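Local atomic coordinates of salt-tolerant glutaminase (Micrococcus luteus, PDB entry 3AGD), a protein that probably catalyses the hydrolysis of L-glutamine to L-glutamate and ammonium, as a salt-tolerant member of the glutaminase family. Residues A[59-64]-A[196-201]. Residues are numbered along the deposited sequence; the frame is centred on the assembly and turned at random.
Sequences EFTIQS and AVLVTV
A two-stranded antiparallel sheet pairs Val199 and Leu198 with Phe60 and Thr61, the strand just before the glutamate-binding Ser64. Phe60 and Val199 form the hydrogen-bonded pair. Phe60 N donates to Val199 O at 2.8 Å, and Val199 N returns a straighter bond to Phe60 O at 3.0 Å. Beyond the non-hydrogen-bonded pair Thr61–Leu198, Ile62 N donates a hydrogen bond to Val197 O at 2.9 Å. In Phe60, chi1 of 53° puts CG between the backbone N and the carbonyl carbon. Val199 O lies 3.4 Å above the plane of the Phe60 ring, over its centre. Phe60 CE1 also touches Val199 CG2 at 3.7 Å. That methyl packs on Ile62 CB too, and Leu204 of helix 201-212 meets all three side chains. Glu59 crosses the Leu198 side chain at about a right angle, with Glu59 OE1 3.7 Å from Leu198 CD1, and its OE2 forms a salt bridge with Arg148. Thr61 OG1 accepts a straight bond from Gln63 NE2, 2.9 Å away and in the Gln63 amide plane. Thr200 is the N-cap of helix 201-212. The sheet thus pairs the link between helices 184-195 and 201-212 with the segment leading to Ser64, which begins an SxxK sequence with Lys67, consistent with the serine beta-lactamase-like fold of glutaminases.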
ATOM      1  N   GLU A  59       8.437 -28.574  -8.903  1.00 22.50           N
ATOM      2  CA  GLU A  59       7.965 -28.592  -7.528  1.00 22.54           C
ATOM      3  C   GLU A  59       9.076 -28.566  -6.492  1.00 22.17           C
ATOM      4  O   GLU A  59      10.163 -29.102  -6.706  1.00 19.46           O
ATOM      5  CB  GLU A  59       7.086 -29.819  -7.278  1.00 23.80           C
ATOM      6  CG  GLU A  59       5.813 -29.869  -8.107  1.00 24.35           C
ATOM      7  CD  GLU A  59       4.836 -30.921  -7.608  1.00 26.31           C
ATOM      8  OE1 GLU A  59       5.295 -31.968  -7.098  1.00 27.79           O
ATOM      9  OE2 GLU A  59       3.608 -30.710  -7.735  1.00 23.88           O
ATOM     10  N   PHE A  60       8.783 -27.934  -5.363  1.00 21.40           N
ATOM     11  CA  PHE A  60       9.718 -27.844  -4.250  1.00 18.35           C
ATOM     12  C   PHE A  60       8.876 -27.639  -2.997  1.00 17.65           C
ATOM     13  O   PHE A  60       7.729 -27.202  -3.084  1.00 18.87           O
ATOM     14  CB  PHE A  60      10.690 -26.673  -4.462  1.00 19.79           C
ATOM     15  CG  PHE A  60      10.013 -25.356  -4.731  1.00 19.18           C
ATOM     16  CD1 PHE A  60       9.487 -24.602  -3.690  1.00 17.61           C
ATOM     17  CD2 PHE A  60       9.873 -24.885  -6.039  1.00 17.02           C
ATOM     18  CE1 PHE A  60       8.827 -23.395  -3.941  1.00 17.10           C
ATOM     19  CE2 PHE A  60       9.218 -23.687  -6.304  1.00 15.16           C
ATOM     20  CZ  PHE A  60       8.692 -22.936  -5.254  1.00 15.13           C
ATOM     21  N   THR A  61       9.424 -27.963  -1.831  1.00 16.55           N
ATOM     22  CA  THR A  61       8.667 -27.782  -0.601  1.00 15.75           C
ATOM     23  C   THR A  61       8.578 -26.292  -0.279  1.00 15.59           C
ATOM     24  O   THR A  61       9.584 -25.577  -0.268  1.00 13.39           O
ATOM     25  CB  THR A  61       9.305 -28.559   0.560  1.00 17.11           C
ATOM     26  OG1 THR A  61      10.682 -28.184   0.698  1.00 17.09           O
ATOM     27  CG2 THR A  61       9.222 -30.053   0.282  1.00 17.36           C
ATOM     28  N   ILE A  62       7.355 -25.840  -0.034  1.00 13.05           N
ATOM     29  CA  ILE A  62       7.066 -24.445   0.248  1.00 14.10           C
ATOM     30  C   ILE A  62       7.709 -23.920   1.526  1.00 16.33           C
ATOM     31  O   ILE A  62       7.962 -22.720   1.654  1.00 18.74           O
ATOM     32  CB  ILE A  62       5.528 -24.230   0.300  1.00 13.01           C
ATOM     33  CG1 ILE A  62       5.195 -22.748   0.433  1.00 12.98           C
ATOM     34  CG2 ILE A  62       4.935 -25.006   1.459  1.00 12.57           C
ATOM     35  CD1 ILE A  62       3.702 -22.468   0.307  1.00 13.04           C
ATOM     36  N   GLN A  63       7.980 -24.818   2.465  1.00 18.99           N
ATOM     37  CA  GLN A  63       8.590 -24.431   3.733  1.00 18.68           C
ATOM     38  C   GLN A  63       7.874 -23.230   4.369  1.00 17.97           C
ATOM     39  O   GLN A  63       6.642 -23.193   4.403  1.00 18.37           O
ATOM     40  CB  GLN A  63      10.079 -24.132   3.528  1.00 16.52           C
ATOM     41  CG  GLN A  63      10.922 -25.354   3.104  1.00 13.25           C
ATOM     42  CD  GLN A  63      10.833 -26.509   4.093  1.00 16.16           C
ATOM     43  OE1 GLN A  63      10.792 -26.297   5.305  1.00 20.80           O
ATOM     44  NE2 GLN A  63      10.816 -27.737   3.580  1.00 13.19           N
ATOM     45  N   SER A  64       8.634 -22.250   4.859  1.00 15.81           N
ATOM     46  CA  SER A  64       8.052 -21.078   5.519  1.00 15.72           C
ATOM     47  C   SER A  64       7.070 -20.235   4.709  1.00 16.77           C
ATOM     48  O   SER A  64       6.307 -19.451   5.286  1.00 15.20           O
ATOM     49  CB  SER A  64       9.154 -20.169   6.066  1.00 17.16           C
ATOM     50  OG  SER A  64       9.721 -20.725   7.239  1.00 20.27           O
ATOM     51  N   ALA A 196       6.414 -29.204   4.163  1.00 17.37           N
ATOM     52  CA  ALA A 196       6.785 -30.180   3.147  1.00 19.80           C
ATOM     53  C   ALA A 196       5.792 -30.225   1.992  1.00 22.13           C
ATOM     54  O   ALA A 196       5.905 -31.079   1.106  1.00 24.11           O
ATOM     55  CB  ALA A 196       6.920 -31.568   3.777  1.00 17.55           C
ATOM     56  N   VAL A 197       4.817 -29.320   2.002  1.00 18.98           N
ATOM     57  CA  VAL A 197       3.836 -29.271   0.926  1.00 17.79           C
ATOM     58  C   VAL A 197       4.540 -28.840  -0.361  1.00 18.05           C
ATOM     59  O   VAL A 197       5.288 -27.867  -0.371  1.00 16.06           O
ATOM     60  CB  VAL A 197       2.696 -28.279   1.242  1.00 18.01           C
ATOM     61  CG1 VAL A 197       1.792 -28.112   0.024  1.00 20.28           C
ATOM     62  CG2 VAL A 197       1.892 -28.782   2.419  1.00 17.41           C
ATOM     63  N   LEU A 198       4.285 -29.570  -1.442  1.00 19.48           N
ATOM     64  CA  LEU A 198       4.894 -29.303  -2.742  1.00 20.93           C
ATOM     65  C   LEU A 198       4.171 -28.274  -3.608  1.00 21.45           C
ATOM     66  O   LEU A 198       2.968 -28.373  -3.856  1.00 22.94           O
ATOM     67  CB  LEU A 198       5.024 -30.615  -3.526  1.00 22.09           C
ATOM     68  CG  LEU A 198       6.016 -31.644  -2.973  1.00 20.46           C
ATOM     69  CD1 LEU A 198       5.778 -33.010  -3.622  1.00 17.52           C
ATOM     70  CD2 LEU A 198       7.444 -31.152  -3.226  1.00 19.56           C
ATOM     71  N   VAL A 199       4.926 -27.285  -4.073  1.00 20.48           N
ATOM     72  CA  VAL A 199       4.387 -26.244  -4.934  1.00 17.98           C
ATOM     73  C   VAL A 199       5.441 -25.862  -5.967  1.00 16.37           C
ATOM     74  O   VAL A 199       6.624 -26.159  -5.797  1.00 13.48           O
ATOM     75  CB  VAL A 199       4.008 -24.965  -4.141  1.00 18.17           C
ATOM     76  CG1 VAL A 199       2.918 -25.277  -3.129  1.00 20.19           C
ATOM     77  CG2 VAL A 199       5.245 -24.390  -3.450  1.00 19.01           C
ATOM     78  N   THR A 200       4.997 -25.213  -7.039  1.00 16.13           N
ATOM     79  CA  THR A 200       5.891 -24.750  -8.088  1.00 18.27           C
ATOM     80  C   THR A 200       5.851 -23.229  -8.025  1.00 22.24           C
ATOM     81  O   THR A 200       5.024 -22.649  -7.313  1.00 21.71           O
ATOM     82  CB  THR A 200       5.398 -25.156  -9.485  1.00 20.32           C
ATOM     83  OG1 THR A 200       4.165 -24.476  -9.762  1.00 20.05           O
ATOM     84  CG2 THR A 200       5.170 -26.666  -9.564  1.00 21.92           C
ATOM     85  N   VAL A 201       6.741 -22.586  -8.769  1.00 22.53           N
ATOM     86  CA  VAL A 201       6.776 -21.134  -8.821  1.00 25.32           C
ATOM     87  C   VAL A 201       5.388 -20.606  -9.187  1.00 23.32           C
ATOM     88  O   VAL A 201       4.907 -19.626  -8.609  1.00 20.63           O
ATOM     89  CB  VAL A 201       7.762 -20.657  -9.888  1.00 35.22           C
ATOM     90  CG1 VAL A 201       7.678 -19.164 -10.035  1.00 42.02           C
ATOM     91  CG2 VAL A 201       9.164 -21.068  -9.517  1.00 42.81           C
TER